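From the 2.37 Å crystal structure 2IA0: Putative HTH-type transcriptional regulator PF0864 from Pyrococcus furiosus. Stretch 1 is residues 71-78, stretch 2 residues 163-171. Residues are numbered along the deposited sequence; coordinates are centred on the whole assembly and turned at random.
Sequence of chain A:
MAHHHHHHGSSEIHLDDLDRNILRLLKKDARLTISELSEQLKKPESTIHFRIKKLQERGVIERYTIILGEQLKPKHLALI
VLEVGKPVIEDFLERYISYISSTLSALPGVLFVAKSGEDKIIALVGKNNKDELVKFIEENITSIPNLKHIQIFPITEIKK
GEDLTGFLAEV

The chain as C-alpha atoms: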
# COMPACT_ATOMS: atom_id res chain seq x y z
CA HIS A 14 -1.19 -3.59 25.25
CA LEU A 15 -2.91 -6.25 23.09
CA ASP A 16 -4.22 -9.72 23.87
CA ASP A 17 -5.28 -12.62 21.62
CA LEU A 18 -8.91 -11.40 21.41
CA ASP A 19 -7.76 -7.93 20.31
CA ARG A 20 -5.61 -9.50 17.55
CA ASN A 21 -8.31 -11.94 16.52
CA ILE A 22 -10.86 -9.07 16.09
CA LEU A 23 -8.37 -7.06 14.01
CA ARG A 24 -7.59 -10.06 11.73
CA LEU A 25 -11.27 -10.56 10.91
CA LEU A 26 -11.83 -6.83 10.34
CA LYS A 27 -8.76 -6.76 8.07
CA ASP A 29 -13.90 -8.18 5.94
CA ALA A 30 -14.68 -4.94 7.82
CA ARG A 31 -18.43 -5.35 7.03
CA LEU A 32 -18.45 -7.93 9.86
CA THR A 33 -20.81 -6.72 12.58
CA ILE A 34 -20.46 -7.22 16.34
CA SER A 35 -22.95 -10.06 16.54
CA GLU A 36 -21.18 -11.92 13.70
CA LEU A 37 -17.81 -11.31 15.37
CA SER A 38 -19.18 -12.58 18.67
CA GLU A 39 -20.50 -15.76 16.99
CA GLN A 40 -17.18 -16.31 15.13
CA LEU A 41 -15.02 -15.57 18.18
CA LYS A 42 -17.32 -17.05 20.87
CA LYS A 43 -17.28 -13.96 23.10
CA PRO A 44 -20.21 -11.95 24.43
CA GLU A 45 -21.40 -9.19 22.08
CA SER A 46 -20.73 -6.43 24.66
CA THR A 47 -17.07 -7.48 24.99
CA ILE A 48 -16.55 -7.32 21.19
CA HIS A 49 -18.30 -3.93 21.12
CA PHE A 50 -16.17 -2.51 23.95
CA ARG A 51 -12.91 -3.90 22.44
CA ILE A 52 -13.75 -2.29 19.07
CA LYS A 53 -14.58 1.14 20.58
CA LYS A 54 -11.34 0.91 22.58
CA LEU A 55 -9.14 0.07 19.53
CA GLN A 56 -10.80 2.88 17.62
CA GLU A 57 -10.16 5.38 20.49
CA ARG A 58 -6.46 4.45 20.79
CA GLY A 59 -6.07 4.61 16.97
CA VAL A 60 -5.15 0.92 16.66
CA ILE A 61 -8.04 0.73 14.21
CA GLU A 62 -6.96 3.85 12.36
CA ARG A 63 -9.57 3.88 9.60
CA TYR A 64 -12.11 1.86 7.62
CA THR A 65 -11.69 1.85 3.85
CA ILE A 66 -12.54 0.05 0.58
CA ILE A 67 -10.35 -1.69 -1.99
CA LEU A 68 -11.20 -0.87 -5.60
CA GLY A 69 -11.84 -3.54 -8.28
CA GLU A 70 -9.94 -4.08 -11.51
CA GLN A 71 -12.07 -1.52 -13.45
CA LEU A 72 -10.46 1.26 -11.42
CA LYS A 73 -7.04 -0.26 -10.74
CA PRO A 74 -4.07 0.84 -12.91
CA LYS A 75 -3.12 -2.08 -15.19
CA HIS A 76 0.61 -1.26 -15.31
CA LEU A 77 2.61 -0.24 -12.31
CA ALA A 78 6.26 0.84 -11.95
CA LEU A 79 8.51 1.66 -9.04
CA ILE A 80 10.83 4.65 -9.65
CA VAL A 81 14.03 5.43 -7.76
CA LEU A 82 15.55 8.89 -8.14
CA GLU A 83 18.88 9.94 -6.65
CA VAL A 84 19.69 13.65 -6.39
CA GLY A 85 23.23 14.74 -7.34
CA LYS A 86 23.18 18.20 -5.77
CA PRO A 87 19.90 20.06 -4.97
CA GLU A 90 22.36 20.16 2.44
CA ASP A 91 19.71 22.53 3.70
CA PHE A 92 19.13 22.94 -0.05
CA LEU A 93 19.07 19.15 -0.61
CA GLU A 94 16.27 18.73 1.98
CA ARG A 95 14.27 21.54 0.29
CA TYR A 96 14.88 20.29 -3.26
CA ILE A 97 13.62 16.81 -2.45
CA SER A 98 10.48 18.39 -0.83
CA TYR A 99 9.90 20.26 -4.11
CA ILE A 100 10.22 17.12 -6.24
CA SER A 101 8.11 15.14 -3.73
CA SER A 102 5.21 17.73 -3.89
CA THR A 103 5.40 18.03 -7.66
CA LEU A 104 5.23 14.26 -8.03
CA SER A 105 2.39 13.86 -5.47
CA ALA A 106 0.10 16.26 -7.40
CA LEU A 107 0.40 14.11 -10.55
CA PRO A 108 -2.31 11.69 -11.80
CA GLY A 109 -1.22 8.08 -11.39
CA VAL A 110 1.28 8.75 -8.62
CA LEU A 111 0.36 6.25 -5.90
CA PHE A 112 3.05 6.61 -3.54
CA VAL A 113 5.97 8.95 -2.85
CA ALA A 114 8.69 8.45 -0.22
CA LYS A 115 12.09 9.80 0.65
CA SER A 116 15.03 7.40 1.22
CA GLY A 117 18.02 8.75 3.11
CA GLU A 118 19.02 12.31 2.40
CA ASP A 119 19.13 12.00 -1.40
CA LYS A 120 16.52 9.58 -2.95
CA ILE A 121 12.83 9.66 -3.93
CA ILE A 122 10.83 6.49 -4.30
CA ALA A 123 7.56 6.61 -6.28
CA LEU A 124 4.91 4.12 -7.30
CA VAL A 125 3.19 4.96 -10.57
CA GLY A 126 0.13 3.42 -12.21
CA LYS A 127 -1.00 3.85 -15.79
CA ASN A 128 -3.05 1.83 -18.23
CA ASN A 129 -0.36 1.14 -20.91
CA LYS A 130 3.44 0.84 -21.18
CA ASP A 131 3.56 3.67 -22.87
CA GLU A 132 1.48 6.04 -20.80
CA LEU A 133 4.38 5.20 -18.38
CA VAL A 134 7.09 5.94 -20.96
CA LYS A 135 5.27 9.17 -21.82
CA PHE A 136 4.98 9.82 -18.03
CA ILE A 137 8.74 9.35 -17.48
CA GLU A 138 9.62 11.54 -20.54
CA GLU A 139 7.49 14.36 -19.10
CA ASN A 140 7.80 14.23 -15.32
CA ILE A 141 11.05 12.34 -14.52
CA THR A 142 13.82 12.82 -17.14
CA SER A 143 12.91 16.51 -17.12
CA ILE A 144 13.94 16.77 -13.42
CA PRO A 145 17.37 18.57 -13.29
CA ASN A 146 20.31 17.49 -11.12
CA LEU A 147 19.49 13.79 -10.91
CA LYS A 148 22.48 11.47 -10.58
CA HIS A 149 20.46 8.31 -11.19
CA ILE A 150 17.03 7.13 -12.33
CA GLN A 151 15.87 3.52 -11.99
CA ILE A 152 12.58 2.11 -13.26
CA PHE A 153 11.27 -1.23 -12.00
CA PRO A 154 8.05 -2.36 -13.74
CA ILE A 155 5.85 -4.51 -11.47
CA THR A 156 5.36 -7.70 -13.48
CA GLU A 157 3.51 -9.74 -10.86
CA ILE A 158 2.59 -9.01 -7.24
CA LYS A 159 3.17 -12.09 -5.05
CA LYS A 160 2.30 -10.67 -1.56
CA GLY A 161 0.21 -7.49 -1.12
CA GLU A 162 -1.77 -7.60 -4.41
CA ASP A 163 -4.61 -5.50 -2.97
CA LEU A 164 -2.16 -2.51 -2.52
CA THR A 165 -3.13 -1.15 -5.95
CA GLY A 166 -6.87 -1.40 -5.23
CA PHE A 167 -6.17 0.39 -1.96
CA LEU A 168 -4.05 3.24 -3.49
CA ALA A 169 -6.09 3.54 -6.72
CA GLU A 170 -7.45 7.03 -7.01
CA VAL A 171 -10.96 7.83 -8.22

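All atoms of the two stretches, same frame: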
# COMPACT_ATOMS: atom_id res chain seq x y z
N GLN A 71 -11.60 -2.64 -12.61
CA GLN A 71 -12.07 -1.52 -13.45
C GLN A 71 -11.43 -0.18 -13.09
O GLN A 71 -11.36 0.72 -13.94
CB GLN A 71 -13.59 -1.32 -13.33
CG GLN A 71 -14.43 -2.49 -13.78
CD GLN A 71 -14.72 -3.48 -12.65
OE1 GLN A 71 -14.00 -3.52 -11.63
NE2 GLN A 71 -15.77 -4.28 -12.83
N LEU A 72 -11.03 -0.02 -11.83
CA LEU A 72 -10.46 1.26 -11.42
C LEU A 72 -9.01 1.16 -11.00
O LEU A 72 -8.37 2.18 -10.73
CB LEU A 72 -11.29 1.91 -10.30
CG LEU A 72 -12.60 2.63 -10.62
CD1 LEU A 72 -13.69 1.65 -10.56
CD2 LEU A 72 -12.87 3.73 -9.60
N LYS A 73 -8.48 -0.06 -10.94
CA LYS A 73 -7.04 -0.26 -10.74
C LYS A 73 -6.21 0.11 -11.98
O LYS A 73 -6.63 -0.18 -13.11
CB LYS A 73 -6.75 -1.72 -10.40
CG LYS A 73 -7.10 -2.10 -8.99
CD LYS A 73 -6.33 -3.34 -8.58
CE LYS A 73 -6.73 -4.60 -9.34
NZ LYS A 73 -5.84 -5.72 -8.88
N PRO A 74 -5.02 0.72 -11.78
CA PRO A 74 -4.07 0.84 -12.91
C PRO A 74 -3.57 -0.54 -13.38
O PRO A 74 -3.27 -1.42 -12.55
CB PRO A 74 -2.92 1.66 -12.31
CG PRO A 74 -2.96 1.37 -10.84
CD PRO A 74 -4.47 1.31 -10.54
N LYS A 75 -3.49 -0.75 -14.68
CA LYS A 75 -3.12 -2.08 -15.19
C LYS A 75 -1.61 -2.32 -15.19
O LYS A 75 -1.15 -3.46 -15.20
CB LYS A 75 -3.68 -2.29 -16.60
CG LYS A 75 -5.20 -2.13 -16.73
CD LYS A 75 -5.63 -2.41 -18.17
CE LYS A 75 -5.33 -1.20 -19.10
NZ LYS A 75 -4.79 -1.55 -20.48
N HIS A 76 -0.84 -1.22 -15.21
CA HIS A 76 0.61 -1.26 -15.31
C HIS A 76 1.20 -0.33 -14.29
O HIS A 76 0.89 0.85 -14.25
CB HIS A 76 1.09 -0.93 -16.73
CG HIS A 76 0.74 -2.01 -17.72
ND1 HIS A 76 0.01 -1.76 -18.86
CD2 HIS A 76 0.92 -3.35 -17.67
CE1 HIS A 76 -0.20 -2.90 -19.50
NE2 HIS A 76 0.34 -3.88 -18.79
N LEU A 77 2.03 -0.92 -13.44
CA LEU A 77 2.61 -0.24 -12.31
C LEU A 77 4.14 -0.26 -12.47
O LEU A 77 4.71 -1.17 -13.11
CB LEU A 77 2.13 -0.94 -11.05
CG LEU A 77 1.84 -0.18 -9.75
CD1 LEU A 77 0.62 0.69 -9.88
CD2 LEU A 77 1.65 -1.18 -8.64
N ALA A 78 4.80 0.77 -11.95
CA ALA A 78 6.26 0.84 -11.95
C ALA A 78 6.74 1.51 -10.67
O ALA A 78 6.09 2.43 -10.14
CB ALA A 78 6.78 1.59 -13.16
N ASP A 163 -3.59 -6.51 -3.17
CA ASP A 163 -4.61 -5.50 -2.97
C ASP A 163 -4.12 -4.07 -2.68
O ASP A 163 -4.94 -3.17 -2.59
CB ASP A 163 -5.66 -5.99 -1.97
CG ASP A 163 -6.35 -7.25 -2.45
OD1 ASP A 163 -6.70 -7.33 -3.67
OD2 ASP A 163 -6.53 -8.17 -1.62
N LEU A 164 -2.80 -3.87 -2.58
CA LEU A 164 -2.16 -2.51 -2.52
C LEU A 164 -2.66 -1.55 -3.60
O LEU A 164 -2.95 -0.39 -3.31
CB LEU A 164 -0.61 -2.61 -2.61
CG LEU A 164 0.33 -1.43 -3.05
CD1 LEU A 164 1.67 -1.46 -2.30
CD2 LEU A 164 0.61 -1.34 -4.60
N THR A 165 -2.76 -2.03 -4.83
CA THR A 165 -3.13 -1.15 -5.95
C THR A 165 -4.64 -0.81 -6.01
O THR A 165 -5.01 0.27 -6.45
CB THR A 165 -2.52 -1.63 -7.30
OG1 THR A 165 -3.09 -0.88 -8.40
CG2 THR A 165 -2.75 -3.12 -7.50
N GLY A 166 -5.48 -1.72 -5.52
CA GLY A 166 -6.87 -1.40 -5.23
C GLY A 166 -7.03 -0.45 -4.04
O GLY A 166 -7.94 0.37 -4.01
N PHE A 167 -6.17 -0.57 -3.05
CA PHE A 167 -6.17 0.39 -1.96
C PHE A 167 -5.73 1.84 -2.37
O PHE A 167 -6.39 2.81 -1.99
CB PHE A 167 -5.33 -0.15 -0.78
CG PHE A 167 -5.17 0.84 0.34
CD1 PHE A 167 -6.28 1.21 1.12
CD2 PHE A 167 -3.93 1.43 0.59
CE1 PHE A 167 -6.14 2.16 2.15
CE2 PHE A 167 -3.78 2.36 1.60
CZ PHE A 167 -4.89 2.73 2.39
N LEU A 168 -4.64 1.95 -3.12
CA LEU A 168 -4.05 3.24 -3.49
C LEU A 168 -4.70 3.88 -4.72
O LEU A 168 -4.51 5.08 -4.97
CB LEU A 168 -2.53 3.09 -3.73
CG LEU A 168 -1.64 2.68 -2.56
CD1 LEU A 168 -0.19 2.42 -2.99
CD2 LEU A 168 -1.69 3.70 -1.44
N ALA A 169 -5.42 3.07 -5.50
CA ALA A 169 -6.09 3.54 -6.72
C ALA A 169 -6.90 4.78 -6.43
O ALA A 169 -7.70 4.80 -5.48
CB ALA A 169 -7.00 2.44 -7.30
N GLU A 170 -6.69 5.82 -7.21
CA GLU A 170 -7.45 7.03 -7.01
C GLU A 170 -8.64 7.06 -7.95
O GLU A 170 -8.60 6.52 -9.04
CB GLU A 170 -6.55 8.26 -7.15
CG GLU A 170 -6.87 9.35 -6.12
N VAL A 171 -9.72 7.69 -7.47
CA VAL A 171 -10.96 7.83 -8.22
C VAL A 171 -11.42 9.30 -8.20
O VAL A 171 -11.09 10.10 -9.08
CB VAL A 171 -12.09 6.90 -7.67
CG1 VAL A 171 -12.06 6.81 -6.17
CG2 VAL A 171 -13.46 7.40 -8.12

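The contact between residues 71-78 and 163-171 is held by van der Waals packing alone: with hydrogens placed, no hydrogen bond crosses it, and the surface buried on both sides together is a modest 363 Å². Its apolar centre lies where the loop of the first stretch passes the end of the short helix 164-168. The backbones come nearest at Lys73 and Ala169, whose CA atoms are 5.6 Å apart. Ala169 is the first residue after the helix to leave helical phi/psi (-50/128), and its CA-to-CB bond points toward the loop. The methyl is met by three consecutive residues: Ala169 CB lies 3.7 Å from Leu72 O, 4.4 Å from Lys73 CA and 4.3 Å from Pro74 CD. The first of these sets a methyl against a carbonyl oxygen, a contact of shape rather than a bond; the last is an apolar pairing with the proline ring.

From this centre the apolar surface extends in two directions. Beyond the helix, Leu72 points toward the second stretch and its CD2 reaches 3.8 Å from Val171 CB, so a leucine methyl packs against the side chain of the last residue. Along the helix the partner is Leu77, in the strand that begins at His76. It too points toward the helix, and its CD2 stands 4.2 Å from Leu164 CD2. The CA-to-CB bond of Leu164 runs sideways, but the end of the side chain comes nearer, which is how a residue at the start of the helix reaches the buried leucine. The neighbours of Leu77 in the strand, His76 and Ala78, make no contact with the second stretch.

Thr165 joins these regions and gives up the largest area of any residue here, 71 Å². With chi1 at 171° (t), it places CG2 3.7 Å from Lys73 CD and OG1 3.3 Å from Pro74 CG; Leu77 CD1 is 4.3 Å from the same OG1. Carbon thus surrounds the hydroxyl on this side, and OG1, buried by the contact, has no partner anywhere in the model, a polar cost within an otherwise apolar fit.

At the polar edge, Lys73 contributes its aliphatic stem. CD packs 3.6 Å from Gly166 N, and an ideal CB built on that glycine would fall 3.9 Å from the same Lys73 CD. The ammonium group forms no salt bridge across the contact, although Asp163 is in the neighbouring stretch: the coordinates put Lys73 NZ 5.5 Å from Asp163 OD1.

Backbone hydrogen bonds within the second stretch support the helical surface: Phe167 N to Asp163 O and Leu168 N to Leu164 O, both 2.9 Å, and a weak one from Ala169 N to Thr165 O at 3.0 Å. The last ties the central alanine to the threonine one turn earlier. Outside the contact, Gln71 and Lys75 use their side-chain nitrogens for hydrogen bonds elsewhere in the structure.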